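Local coordinates for protein importin subunit beta-1 (Saccharomyces cerevisiae, PDB 5OWU) that carries proteins into the nucleus as the importin beta subunit, working with importin alpha, which recognises the classical nuclear localization signal of the cargo, at residues 121-126 / 160-165; 125-130 / 171-176; 629-634 / 671-676. All blocks are in the same frame, centred on the assembly; numbering follows the deposited sequence.

Contact 1. Residues 121-126 / 160-165; sequences AIADIE and GYMCES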
ATOM      1  N   ALA A 121      10.225 -15.620 -20.790  1.00 23.39           N
ATOM      2  CA  ALA A 121      10.455 -14.296 -21.378  1.00 23.94           C
ATOM      3  C   ALA A 121      10.270 -14.316 -22.896  1.00 19.77           C
ATOM      4  O   ALA A 121       9.598 -13.445 -23.481  1.00 24.01           O
ATOM      5  CB  ALA A 121      11.862 -13.813 -21.023  1.00 26.23           C
ATOM      6  N   ILE A 122      10.864 -15.312 -23.556  1.00 20.78           N
ATOM      7  CA  ILE A 122      10.731 -15.401 -25.005  1.00 23.33           C
ATOM      8  C   ILE A 122       9.268 -15.601 -25.381  1.00 25.84           C
ATOM      9  O   ILE A 122       8.748 -14.941 -26.284  1.00 24.41           O
ATOM     10  CB  ILE A 122      11.622 -16.527 -25.558  1.00 20.58           C
ATOM     11  CG1 ILE A 122      13.102 -16.197 -25.327  1.00 21.39           C
ATOM     12  CG2 ILE A 122      11.361 -16.740 -27.054  1.00 20.89           C
ATOM     13  CD1 ILE A 122      14.019 -17.397 -25.465  1.00 23.83           C
ATOM     14  N   ALA A 123       8.584 -16.516 -24.687  1.00 29.18           N
ATOM     15  CA  ALA A 123       7.172 -16.766 -24.958  1.00 24.51           C
ATOM     16  C   ALA A 123       6.350 -15.501 -24.782  1.00 20.95           C
ATOM     17  O   ALA A 123       5.450 -15.223 -25.577  1.00 28.30           O
ATOM     18  CB  ALA A 123       6.639 -17.868 -24.036  1.00 26.43           C
ATOM     19  N   ASP A 124       6.632 -14.734 -23.728  1.00 19.79           N
ATOM     20  CA  ASP A 124       5.906 -13.493 -23.512  1.00 22.66           C
ATOM     21  C   ASP A 124       6.091 -12.541 -24.678  1.00 25.46           C
ATOM     22  O   ASP A 124       5.206 -11.725 -24.952  1.00 28.19           O
ATOM     23  CB  ASP A 124       6.356 -12.832 -22.213  1.00 26.16           C
ATOM     24  CG  ASP A 124       5.713 -13.463 -20.985  1.00 38.37           C
ATOM     25  OD1 ASP A 124       4.748 -14.230 -21.145  1.00 32.70           O
ATOM     26  OD2 ASP A 124       6.168 -13.192 -19.860  1.00 41.12           O
ATOM     27  N   ILE A 125       7.222 -12.624 -25.380  1.00 28.24           N
ATOM     28  CA  ILE A 125       7.360 -11.811 -26.586  1.00 28.46           C
ATOM     29  C   ILE A 125       6.619 -12.435 -27.766  1.00 27.68           C
ATOM     30  O   ILE A 125       5.887 -11.750 -28.485  1.00 29.01           O
ATOM     31  CB  ILE A 125       8.842 -11.594 -26.921  1.00 22.45           C
ATOM     32  CG1 ILE A 125       9.487 -10.706 -25.862  1.00 26.12           C
ATOM     33  CG2 ILE A 125       8.984 -10.946 -28.309  1.00 25.15           C
ATOM     34  CD1 ILE A 125      10.996 -10.832 -25.807  1.00 22.18           C
ATOM     35  N   GLU A 126       6.801 -13.732 -28.000  1.00 25.48           N
ATOM     36  CA  GLU A 126       6.407 -14.324 -29.274  1.00 21.38           C
ATOM     37  C   GLU A 126       4.945 -14.771 -29.329  1.00 32.89           C
ATOM     38  O   GLU A 126       4.290 -14.589 -30.359  1.00 30.33           O
ATOM     39  CB  GLU A 126       7.316 -15.506 -29.595  1.00 21.74           C
ATOM     40  CG  GLU A 126       8.786 -15.094 -29.815  1.00 26.43           C
ATOM     41  CD  GLU A 126       9.545 -16.072 -30.690  1.00 33.09           C
ATOM     42  OE1 GLU A 126       9.032 -17.185 -30.938  1.00 28.24           O
ATOM     43  OE2 GLU A 126      10.661 -15.726 -31.135  1.00 27.27           O
ATOM     44  N   GLY A 160       3.978 -20.979 -15.236  1.00 25.43           N
ATOM     45  CA  GLY A 160       3.793 -19.973 -14.202  1.00 27.43           C
ATOM     46  C   GLY A 160       4.527 -18.684 -14.515  1.00 23.60           C
ATOM     47  O   GLY A 160       3.943 -17.601 -14.478  1.00 23.85           O
ATOM     48  N   TYR A 161       5.822 -18.789 -14.832  1.00 26.95           N
ATOM     49  CA  TYR A 161       6.625 -17.605 -15.131  1.00 27.94           C
ATOM     50  C   TYR A 161       6.071 -16.859 -16.329  1.00 24.75           C
ATOM     51  O   TYR A 161       6.077 -15.629 -16.366  1.00 25.87           O
ATOM     52  CB  TYR A 161       8.073 -18.010 -15.399  1.00 20.23           C
ATOM     53  CG  TYR A 161       8.874 -18.368 -14.168  1.00 26.37           C
ATOM     54  CD1 TYR A 161       8.990 -17.481 -13.103  1.00 34.19           C
ATOM     55  CD2 TYR A 161       9.550 -19.577 -14.089  1.00 27.93           C
ATOM     56  CE1 TYR A 161       9.738 -17.803 -11.984  1.00 37.73           C
ATOM     57  CE2 TYR A 161      10.300 -19.905 -12.975  1.00 30.26           C
ATOM     58  CZ  TYR A 161      10.393 -19.015 -11.930  1.00 34.32           C
ATOM     59  OH  TYR A 161      11.133 -19.353 -10.825  1.00 32.97           O
ATOM     60  N   MET A 162       5.622 -17.594 -17.335  1.00 22.06           N
ATOM     61  CA  MET A 162       4.963 -16.999 -18.491  1.00 22.02           C
ATOM     62  C   MET A 162       3.825 -16.082 -18.067  1.00 29.50           C
ATOM     63  O   MET A 162       3.716 -14.936 -18.524  1.00 27.47           O
ATOM     64  CB  MET A 162       4.427 -18.128 -19.358  1.00 33.69           C
ATOM     65  CG  MET A 162       4.486 -17.929 -20.821  1.00 38.50           C
ATOM     66  SD  MET A 162       3.927 -19.485 -21.549  1.00 37.74           S
ATOM     67  CE  MET A 162       5.280 -20.583 -21.172  1.00 32.47           C
ATOM     68  N   CYS A 163       2.939 -16.591 -17.214  1.00 26.06           N
ATOM     69  CA  CYS A 163       1.774 -15.799 -16.830  1.00 30.39           C
ATOM     70  C   CYS A 163       2.160 -14.657 -15.899  1.00 34.09           C
ATOM     71  O   CYS A 163       1.686 -13.527 -16.060  1.00 40.95           O
ATOM     72  CB  CYS A 163       0.737 -16.718 -16.192  1.00 30.45           C
ATOM     73  SG  CYS A 163       0.141 -17.931 -17.378  1.00 34.14           S
ATOM     74  N   GLU A 164       3.049 -14.920 -14.946  1.00 40.07           N
ATOM     75  CA  GLU A 164       3.477 -13.885 -14.011  1.00 45.56           C
ATOM     76  C   GLU A 164       4.233 -12.759 -14.718  1.00 49.07           C
ATOM     77  O   GLU A 164       4.075 -11.585 -14.368  1.00 58.42           O
ATOM     78  CB  GLU A 164       4.339 -14.523 -12.922  1.00 48.20           C
ATOM     79  CG  GLU A 164       4.891 -13.557 -11.896  1.00 61.51           C
ATOM     80  CD  GLU A 164       5.782 -14.249 -10.887  1.00 70.81           C
ATOM     81  OE1 GLU A 164       6.438 -15.248 -11.260  1.00 62.48           O
ATOM     82  OE2 GLU A 164       5.819 -13.800  -9.723  1.00 81.05           O
ATOM     83  N   SER A 165       5.053 -13.094 -15.716  1.00 49.86           N
ATOM     84  CA  SER A 165       5.903 -12.103 -16.377  1.00 50.12           C
ATOM     85  C   SER A 165       5.118 -11.205 -17.324  1.00 50.57           C
ATOM     86  O   SER A 165       5.518 -10.059 -17.551  1.00 63.46           O
ATOM     87  CB  SER A 165       7.026 -12.796 -17.152  1.00 47.92           C
ATOM     88  OG  SER A 165       8.098 -13.172 -16.306  1.00 54.87           O
TER

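Contact 2. Residues 125-130 / 171-176; sequences IELPHG and QALVSS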
ATOM      1  N   ILE A 125       7.222 -12.624 -25.380  1.00 28.24           N
ATOM      2  CA  ILE A 125       7.360 -11.811 -26.586  1.00 28.46           C
ATOM      3  C   ILE A 125       6.619 -12.435 -27.766  1.00 27.68           C
ATOM      4  O   ILE A 125       5.887 -11.750 -28.485  1.00 29.01           O
ATOM      5  CB  ILE A 125       8.842 -11.594 -26.921  1.00 22.45           C
ATOM      6  CG1 ILE A 125       9.487 -10.706 -25.862  1.00 26.12           C
ATOM      7  CG2 ILE A 125       8.984 -10.946 -28.309  1.00 25.15           C
ATOM      8  CD1 ILE A 125      10.996 -10.832 -25.807  1.00 22.18           C
ATOM      9  N   GLU A 126       6.801 -13.732 -28.000  1.00 25.48           N
ATOM     10  CA  GLU A 126       6.407 -14.324 -29.274  1.00 21.38           C
ATOM     11  C   GLU A 126       4.945 -14.771 -29.329  1.00 32.89           C
ATOM     12  O   GLU A 126       4.290 -14.589 -30.359  1.00 30.33           O
ATOM     13  CB  GLU A 126       7.316 -15.506 -29.595  1.00 21.74           C
ATOM     14  CG  GLU A 126       8.786 -15.094 -29.815  1.00 26.43           C
ATOM     15  CD  GLU A 126       9.545 -16.072 -30.690  1.00 33.09           C
ATOM     16  OE1 GLU A 126       9.032 -17.185 -30.938  1.00 28.24           O
ATOM     17  OE2 GLU A 126      10.661 -15.726 -31.135  1.00 27.27           O
ATOM     18  N   LEU A 127       4.416 -15.372 -28.265  1.00 26.88           N
ATOM     19  CA  LEU A 127       3.052 -15.891 -28.330  1.00 33.91           C
ATOM     20  C   LEU A 127       2.039 -14.817 -28.695  1.00 37.84           C
ATOM     21  O   LEU A 127       1.163 -15.092 -29.535  1.00 31.19           O
ATOM     22  CB  LEU A 127       2.673 -16.566 -27.002  1.00 27.61           C
ATOM     23  CG  LEU A 127       3.430 -17.845 -26.631  1.00 33.46           C
ATOM     24  CD1 LEU A 127       2.959 -18.366 -25.284  1.00 38.50           C
ATOM     25  CD2 LEU A 127       3.271 -18.918 -27.685  1.00 39.21           C
ATOM     26  N   PRO A 128       2.091 -13.605 -28.138  1.00 35.55           N
ATOM     27  CA  PRO A 128       1.164 -12.554 -28.593  1.00 39.75           C
ATOM     28  C   PRO A 128       1.297 -12.220 -30.071  1.00 42.67           C
ATOM     29  O   PRO A 128       0.369 -11.640 -30.646  1.00 49.67           O
ATOM     30  CB  PRO A 128       1.537 -11.353 -27.712  1.00 45.09           C
ATOM     31  CG  PRO A 128       2.209 -11.948 -26.522  1.00 47.59           C
ATOM     32  CD  PRO A 128       2.930 -13.156 -27.016  1.00 41.99           C
ATOM     33  N   HIS A 129       2.419 -12.556 -30.705  1.00 33.59           N
ATOM     34  CA  HIS A 129       2.604 -12.343 -32.133  1.00 40.95           C
ATOM     35  C   HIS A 129       2.358 -13.617 -32.944  1.00 38.32           C
ATOM     36  O   HIS A 129       2.860 -13.739 -34.069  1.00 49.68           O
ATOM     37  CB  HIS A 129       4.010 -11.804 -32.405  1.00 31.51           C
ATOM     38  CG  HIS A 129       4.245 -10.418 -31.881  1.00 42.12           C
ATOM     39  ND1 HIS A 129       4.534 -10.158 -30.559  1.00 50.34           N
ATOM     40  CD2 HIS A 129       4.246  -9.217 -32.507  1.00 42.73           C
ATOM     41  CE1 HIS A 129       4.695  -8.856 -30.393  1.00 42.04           C
ATOM     42  NE2 HIS A 129       4.523  -8.263 -31.559  1.00 43.99           N
ATOM     43  N   GLY A 130       1.615 -14.572 -32.387  1.00 46.18           N
ATOM     44  CA  GLY A 130       1.318 -15.822 -33.071  1.00 45.96           C
ATOM     45  C   GLY A 130       2.528 -16.639 -33.476  1.00 44.32           C
ATOM     46  O   GLY A 130       2.453 -17.397 -34.450  1.00 47.97           O
ATOM     47  N   GLN A 171      -3.761  -8.605 -22.585  1.00110.23           N
ATOM     48  CA  GLN A 171      -4.332  -9.768 -23.252  1.00104.05           C
ATOM     49  C   GLN A 171      -3.257 -10.554 -24.000  1.00 86.25           C
ATOM     50  O   GLN A 171      -3.525 -11.145 -25.048  1.00 84.06           O
ATOM     51  CB  GLN A 171      -5.440  -9.336 -24.213  1.00107.87           C
ATOM     52  CG  GLN A 171      -6.532  -8.484 -23.576  1.00117.65           C
ATOM     53  CD  GLN A 171      -7.399  -9.269 -22.607  1.00126.74           C
ATOM     54  OE1 GLN A 171      -6.955  -9.649 -21.523  1.00127.36           O
ATOM     55  NE2 GLN A 171      -8.645  -9.518 -22.997  1.00126.39           N
ATOM     56  N   ALA A 172      -2.034 -10.564 -23.469  1.00 71.16           N
ATOM     57  CA  ALA A 172      -0.907 -11.128 -24.203  1.00 58.50           C
ATOM     58  C   ALA A 172      -1.010 -12.642 -24.340  1.00 45.83           C
ATOM     59  O   ALA A 172      -0.590 -13.199 -25.362  1.00 50.38           O
ATOM     60  CB  ALA A 172       0.403 -10.747 -23.512  1.00 55.72           C
ATOM     61  N   LEU A 173      -1.553 -13.327 -23.335  1.00 40.81           N
ATOM     62  CA  LEU A 173      -1.635 -14.781 -23.346  1.00 43.10           C
ATOM     63  C   LEU A 173      -3.050 -15.291 -23.585  1.00 45.11           C
ATOM     64  O   LEU A 173      -3.282 -16.501 -23.493  1.00 31.20           O
ATOM     65  CB  LEU A 173      -1.100 -15.343 -22.030  1.00 36.48           C
ATOM     66  CG  LEU A 173       0.389 -15.127 -21.779  1.00 43.73           C
ATOM     67  CD1 LEU A 173       0.743 -15.624 -20.398  1.00 42.30           C
ATOM     68  CD2 LEU A 173       1.234 -15.828 -22.837  1.00 38.33           C
ATOM     69  N   VAL A 174      -4.003 -14.410 -23.889  1.00 39.39           N
ATOM     70  CA  VAL A 174      -5.382 -14.861 -24.070  1.00 52.37           C
ATOM     71  C   VAL A 174      -5.440 -15.957 -25.130  1.00 45.22           C
ATOM     72  O   VAL A 174      -6.037 -17.022 -24.922  1.00 50.30           O
ATOM     73  CB  VAL A 174      -6.299 -13.672 -24.417  1.00 60.46           C
ATOM     74  CG1 VAL A 174      -5.931 -13.043 -25.761  1.00 64.66           C
ATOM     75  CG2 VAL A 174      -7.751 -14.103 -24.414  1.00 54.12           C
ATOM     76  N   SER A 175      -4.765 -15.740 -26.258  1.00 39.90           N
ATOM     77  CA  SER A 175      -4.883 -16.659 -27.382  1.00 46.20           C
ATOM     78  C   SER A 175      -4.312 -18.041 -27.076  1.00 44.53           C
ATOM     79  O   SER A 175      -4.640 -18.998 -27.786  1.00 42.40           O
ATOM     80  CB  SER A 175      -4.197 -16.058 -28.612  1.00 43.31           C
ATOM     81  OG  SER A 175      -2.846 -15.747 -28.343  1.00 40.86           O
ATOM     82  N   SER A 176      -3.490 -18.174 -26.032  1.00 39.27           N
ATOM     83  CA  SER A 176      -2.918 -19.457 -25.640  1.00 39.96           C
ATOM     84  C   SER A 176      -3.633 -20.097 -24.451  1.00 35.87           C
ATOM     85  O   SER A 176      -3.260 -21.208 -24.044  1.00 38.45           O
ATOM     86  CB  SER A 176      -1.432 -19.284 -25.301  1.00 39.57           C
ATOM     87  OG  SER A 176      -0.707 -18.706 -26.378  1.00 41.68           O
TER

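Contact 3. Residues 629-634 / 671-676; sequences LGKGFE and EEDFRR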
ATOM      1  N   LEU A 629       8.282  31.679  13.852  1.00 36.15           N
ATOM      2  CA  LEU A 629       8.967  32.944  14.088  1.00 41.37           C
ATOM      3  C   LEU A 629       8.810  33.929  12.941  1.00 45.24           C
ATOM      4  O   LEU A 629       8.964  35.136  13.157  1.00 44.31           O
ATOM      5  CB  LEU A 629      10.461  32.713  14.328  1.00 41.47           C
ATOM      6  CG  LEU A 629      10.864  31.970  15.600  1.00 53.49           C
ATOM      7  CD1 LEU A 629      12.376  31.908  15.685  1.00 48.97           C
ATOM      8  CD2 LEU A 629      10.289  32.634  16.837  1.00 51.31           C
ATOM      9  N   GLY A 630       8.525  33.452  11.737  1.00 35.77           N
ATOM     10  CA  GLY A 630       8.451  34.365  10.609  1.00 46.60           C
ATOM     11  C   GLY A 630       9.778  35.064  10.408  1.00 34.16           C
ATOM     12  O   GLY A 630      10.844  34.437  10.404  1.00 37.64           O
ATOM     13  N   LYS A 631       9.724  36.390  10.250  1.00 50.45           N
ATOM     14  CA  LYS A 631      10.942  37.167  10.045  1.00 45.00           C
ATOM     15  C   LYS A 631      11.920  37.013  11.198  1.00 51.42           C
ATOM     16  O   LYS A 631      13.126  37.208  11.004  1.00 40.73           O
ATOM     17  CB  LYS A 631      10.598  38.644   9.850  1.00 43.93           C
ATOM     18  CG  LYS A 631       9.989  38.961   8.489  1.00 47.93           C
ATOM     19  CD  LYS A 631       9.297  40.314   8.496  1.00 68.07           C
ATOM     20  CE  LYS A 631       8.672  40.633   7.147  1.00 70.71           C
ATOM     21  NZ  LYS A 631       7.832  41.864   7.205  1.00 78.52           N
ATOM     22  N   GLY A 632      11.431  36.660  12.387  1.00 52.77           N
ATOM     23  CA  GLY A 632      12.306  36.411  13.517  1.00 40.55           C
ATOM     24  C   GLY A 632      13.270  35.264  13.312  1.00 45.05           C
ATOM     25  O   GLY A 632      14.202  35.116  14.111  1.00 43.38           O
ATOM     26  N   PHE A 633      13.075  34.453  12.270  1.00 41.81           N
ATOM     27  CA  PHE A 633      13.992  33.355  11.993  1.00 38.31           C
ATOM     28  C   PHE A 633      15.223  33.803  11.217  1.00 41.01           C
ATOM     29  O   PHE A 633      16.205  33.055  11.147  1.00 40.12           O
ATOM     30  CB  PHE A 633      13.272  32.256  11.210  1.00 40.28           C
ATOM     31  CG  PHE A 633      14.053  30.978  11.113  1.00 36.47           C
ATOM     32  CD1 PHE A 633      14.015  30.049  12.137  1.00 41.91           C
ATOM     33  CD2 PHE A 633      14.831  30.709  10.006  1.00 33.86           C
ATOM     34  CE1 PHE A 633      14.734  28.880  12.051  1.00 34.88           C
ATOM     35  CE2 PHE A 633      15.556  29.543   9.916  1.00 39.50           C
ATOM     36  CZ  PHE A 633      15.509  28.627  10.938  1.00 41.26           C
ATOM     37  N   GLU A 634      15.202  35.004  10.640  1.00 44.17           N
ATOM     38  CA  GLU A 634      16.283  35.400   9.743  1.00 49.55           C
ATOM     39  C   GLU A 634      17.643  35.336  10.425  1.00 44.37           C
ATOM     40  O   GLU A 634      18.637  34.994   9.778  1.00 49.72           O
ATOM     41  CB  GLU A 634      16.006  36.796   9.189  1.00 46.32           C
ATOM     42  CG  GLU A 634      14.949  36.781   8.106  1.00 55.10           C
ATOM     43  CD  GLU A 634      14.398  38.153   7.792  1.00 59.23           C
ATOM     44  OE1 GLU A 634      15.100  39.154   8.040  1.00 64.58           O
ATOM     45  OE2 GLU A 634      13.254  38.226   7.299  1.00 48.06           O
ATOM     46  N   GLU A 671       7.034  36.139   4.159  1.00 37.44           N
ATOM     47  CA  GLU A 671       6.263  37.156   3.431  1.00 58.22           C
ATOM     48  C   GLU A 671       7.221  37.892   2.489  1.00 57.78           C
ATOM     49  O   GLU A 671       7.975  37.234   1.758  1.00 51.60           O
ATOM     50  CB  GLU A 671       5.523  38.037   4.434  1.00 66.28           C
ATOM     51  CG  GLU A 671       4.652  37.267   5.412  1.00 76.71           C
ATOM     52  CD  GLU A 671       3.663  38.155   6.144  1.00 86.00           C
ATOM     53  OE1 GLU A 671       2.993  38.980   5.485  1.00 92.41           O
ATOM     54  OE2 GLU A 671       3.555  38.027   7.381  1.00 87.61           O
ATOM     55  N   GLU A 672       7.242  39.227   2.493  1.00 69.30           N
ATOM     56  CA  GLU A 672       8.035  39.986   1.526  1.00 73.17           C
ATOM     57  C   GLU A 672       9.494  39.545   1.527  1.00 61.89           C
ATOM     58  O   GLU A 672      10.124  39.415   0.464  1.00 60.42           O
ATOM     59  CB  GLU A 672       7.944  41.487   1.832  1.00 72.49           C
ATOM     60  CG  GLU A 672       6.534  42.005   2.127  1.00 81.80           C
ATOM     61  CD  GLU A 672       6.161  41.951   3.608  1.00 86.78           C
ATOM     62  OE1 GLU A 672       7.024  41.588   4.438  1.00 81.71           O
ATOM     63  OE2 GLU A 672       4.997  42.266   3.940  1.00 89.26           O
ATOM     64  N   ASP A 673      10.038  39.283   2.716  1.00 46.35           N
ATOM     65  CA  ASP A 673      11.443  38.936   2.841  1.00 45.83           C
ATOM     66  C   ASP A 673      11.821  37.649   2.114  1.00 33.87           C
ATOM     67  O   ASP A 673      13.017  37.395   1.960  1.00 42.23           O
ATOM     68  CB  ASP A 673      11.824  38.825   4.318  1.00 55.97           C
ATOM     69  CG  ASP A 673      11.886  40.181   5.016  1.00 59.90           C
ATOM     70  OD1 ASP A 673      11.355  41.168   4.461  1.00 52.58           O
ATOM     71  OD2 ASP A 673      12.458  40.257   6.125  1.00 42.48           O
ATOM     72  N   PHE A 674      10.864  36.838   1.648  1.00 36.48           N
ATOM     73  CA  PHE A 674      11.276  35.637   0.921  1.00 38.41           C
ATOM     74  C   PHE A 674      11.830  35.972  -0.461  1.00 37.68           C
ATOM     75  O   PHE A 674      12.677  35.234  -0.984  1.00 34.29           O
ATOM     76  CB  PHE A 674      10.129  34.644   0.756  1.00 29.53           C
ATOM     77  CG  PHE A 674      10.551  33.379   0.066  1.00 27.99           C
ATOM     78  CD1 PHE A 674      11.342  32.446   0.725  1.00 31.68           C
ATOM     79  CD2 PHE A 674      10.204  33.139  -1.250  1.00 36.99           C
ATOM     80  CE1 PHE A 674      11.758  31.289   0.091  1.00 29.47           C
ATOM     81  CE2 PHE A 674      10.620  31.981  -1.897  1.00 33.66           C
ATOM     82  CZ  PHE A 674      11.398  31.055  -1.221  1.00 27.01           C
ATOM     83  N   ARG A 675      11.376  37.073  -1.067  1.00 38.93           N
ATOM     84  CA  ARG A 675      11.775  37.359  -2.444  1.00 33.40           C
ATOM     85  C   ARG A 675      13.294  37.383  -2.598  1.00 37.39           C
ATOM     86  O   ARG A 675      13.840  36.820  -3.557  1.00 36.86           O
ATOM     87  CB  ARG A 675      11.140  38.675  -2.883  1.00 33.90           C
ATOM     88  CG  ARG A 675       9.635  38.534  -3.118  1.00 39.98           C
ATOM     89  CD  ARG A 675       8.916  39.872  -3.236  1.00 42.43           C
ATOM     90  NE  ARG A 675       9.215  40.549  -4.492  1.00 58.21           N
ATOM     91  CZ  ARG A 675       8.685  41.714  -4.861  1.00 62.13           C
ATOM     92  NH1 ARG A 675       7.820  42.339  -4.071  1.00 64.72           N
ATOM     93  NH2 ARG A 675       9.018  42.258  -6.024  1.00 45.81           N
ATOM     94  N   ARG A 676      13.998  37.962  -1.623  1.00 27.65           N
ATOM     95  CA  ARG A 676      15.447  38.114  -1.721  1.00 41.66           C
ATOM     96  C   ARG A 676      16.185  36.776  -1.768  1.00 40.31           C
ATOM     97  O   ARG A 676      17.364  36.750  -2.139  1.00 36.70           O
ATOM     98  CB  ARG A 676      15.968  38.961  -0.550  1.00 47.28           C
ATOM     99  CG  ARG A 676      15.949  38.282   0.823  1.00 54.67           C
ATOM    100  CD  ARG A 676      16.712  39.104   1.877  1.00 53.59           C
ATOM    101  NE  ARG A 676      15.944  40.254   2.358  1.00 64.40           N
ATOM    102  CZ  ARG A 676      15.561  40.461   3.619  1.00 72.33           C
ATOM    103  NH1 ARG A 676      15.873  39.607   4.586  1.00 70.80           N
ATOM    104  NH2 ARG A 676      14.862  41.547   3.920  1.00 75.86           N
TER

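Contact 1. Residues 121-126 / 160-165
A123 and M162 form the apolar side of this helix-to-helix contact. The methyl CB of A123 sits against CG and SD of the methionine: it is 3.9 Å from M162 CG and 4.0 Å from M162 SD. In M162, chi1 is -144°, away from the staggered positions. The chain then bends at chi3, and CE as well as SD comes within van der Waals range of the alanine methyl.

One residue on, D124 turns its carboxylate against the backbone of 160-165, with CG beside its own backbone N and anti to its carbonyl carbon (chi1 -80°). D124 OD1 sits 2.9 Å from M162 O, yet both are acceptors and no hydrogen bond joins them. OD1 also reaches M162 CG at 3.7 Å. If the modelled rotation of the carboxylate is right, the paired oxygens would tend to favour protonation, but a clash of D124 OD2 with CB of S165 makes that placement doubtful.

In the backbone frame, D124 and M162 have the nearest CA atoms of the two segments, 6.2 Å apart. The short axes approach to 8.9 Å at a signed crossing angle of -56°, and no hydrogen bond joins segments 121-126 and 160-165. Further out, Y161 packs on A116, Q117 and A120 of helix 109-126, and its hydroxyl is hydrogen-bonded to N113, which ties the same two helices together again. L135 of helix 133-142 touches both A123 and M162, and M136 also touches M162. Helix 109-126 of HEAT 3 and helix 149-165 of HEAT 4 thus pack as neighbours in the solenoid, with helix 133-142 against the A123–M162 pair and helix 74-87 receiving I122 and I125.

Contact 2. Residues 125-130 / 171-176
L127 and L173 meet through one methyl each, CD1 of L127 lying 3.9 Å from CD2 of L173, and their side chains cross obliquely. The two leucines share a conformation: CG beside the backbone N and CD1 anti to CA (chi2 179° in L127, 175° in L173). They use it differently, since L127 offers the anti methyl and L173 the other branch. L127 CD1 also comes within 3.8 Å of S176 OG, a polar atom set against a methyl.

Beside this pair, P128 brings its C-gamma-exo ring up to A172. Ring atom CG is 3.7 Å from A172 CB and 3.3 Å from A172 O, so one corner of the proline meets both the methyl and the carbonyl. Here the backbones are closest, with P128 CA and A172 CA 5.1 Å apart.

The turn that presents L127 and P128 is a Schellman motif ending helix 109-126, with G130 as its positive-phi C-prime residue. H129 braces the turn: its ND1 donates to I125 O at 2.9 Å, nearly along the C=O axis, with that oxygen tilted 21° from the imidazole plane. L127 also packs on M162, and L173 on C163 and F211.

With no hydrogen bond across it, the contact rests on methyl and ring packing, which implies that shape rather than directional bonding fits this helix end to the 171-176 loop.

Contact 3. Residues 629-634 / 671-676
E634 and D673 hold the tight centre of this surface contact, their side chains crossing at about a right angle. E634 OE2 stands 2.5 Å from D673 OD2, so close that one of the two acids probably holds a proton. K631 closes in from beside them, its CG 3.7 Å from D673 OD2. E634 also touches L670.

R676, itself exposed, completes the network. Its CG lies between the backbone N and the carbonyl carbon (chi1 72°), and the chain, extended at chi2, bends at chi3. E634 OE1 comes to the edge of the guanidinium in its plane, a long salt bridge of 3.6 Å to R676 NH1, although the carboxylate plane is turned 81° from that of the guanidinium. R676 NH2 makes a second, of 3.5 Å, to D673 OD2, while D673 CB sits 3.9 Å above one guanidinium face, toward its rim. An alanine in place of E634 removes its carboxylate, which would probably leave the R676 guanidinium freer to turn and D673 without the partner with which it probably shares a proton.

On the more solvent-facing side K631 and E672, both exposed, meet through their chain ends alone. The lysine chain, extended beyond CG, reaches across to E672, whose OE1 accepts from K631 NZ at 2.9 Å in a hydrogen-bonded salt bridge, on its syn side and 16° out of the carboxylate plane.

Inward, F633 packs on helices 595-607 and 615-629, and F674 on helix 698-713. Between these buried rings and the solvent, the two inter-helix turns are joined by charge: two cations, K631 and R676, face three acids, a count that balances if E634 and D673 share a proton, so the contact is likely to be sensitive to pH.

In the fold
Contacts 1 and 2 are neighbours: their centres lie 9 Å apart, they share I125 and E126, and both use helix 109-126. They also touch directly, with A123 O 3.6 Å from P128 CD. Along the chain both begin at the C-terminal end of helix 109-126, contact 1 reaching helix 149-165 and contact 2 the loop that follows it. Contact 3 comes much later, joining the turn before helix 637-649 to the turn that runs into helix 675-689. Its centre is about 58 Å from that of contact 1 and 62 Å from that of contact 2, on the opposite side of the chain's centre. All three join elements close in sequence, consistent with a HEAT solenoid built from successive local packings.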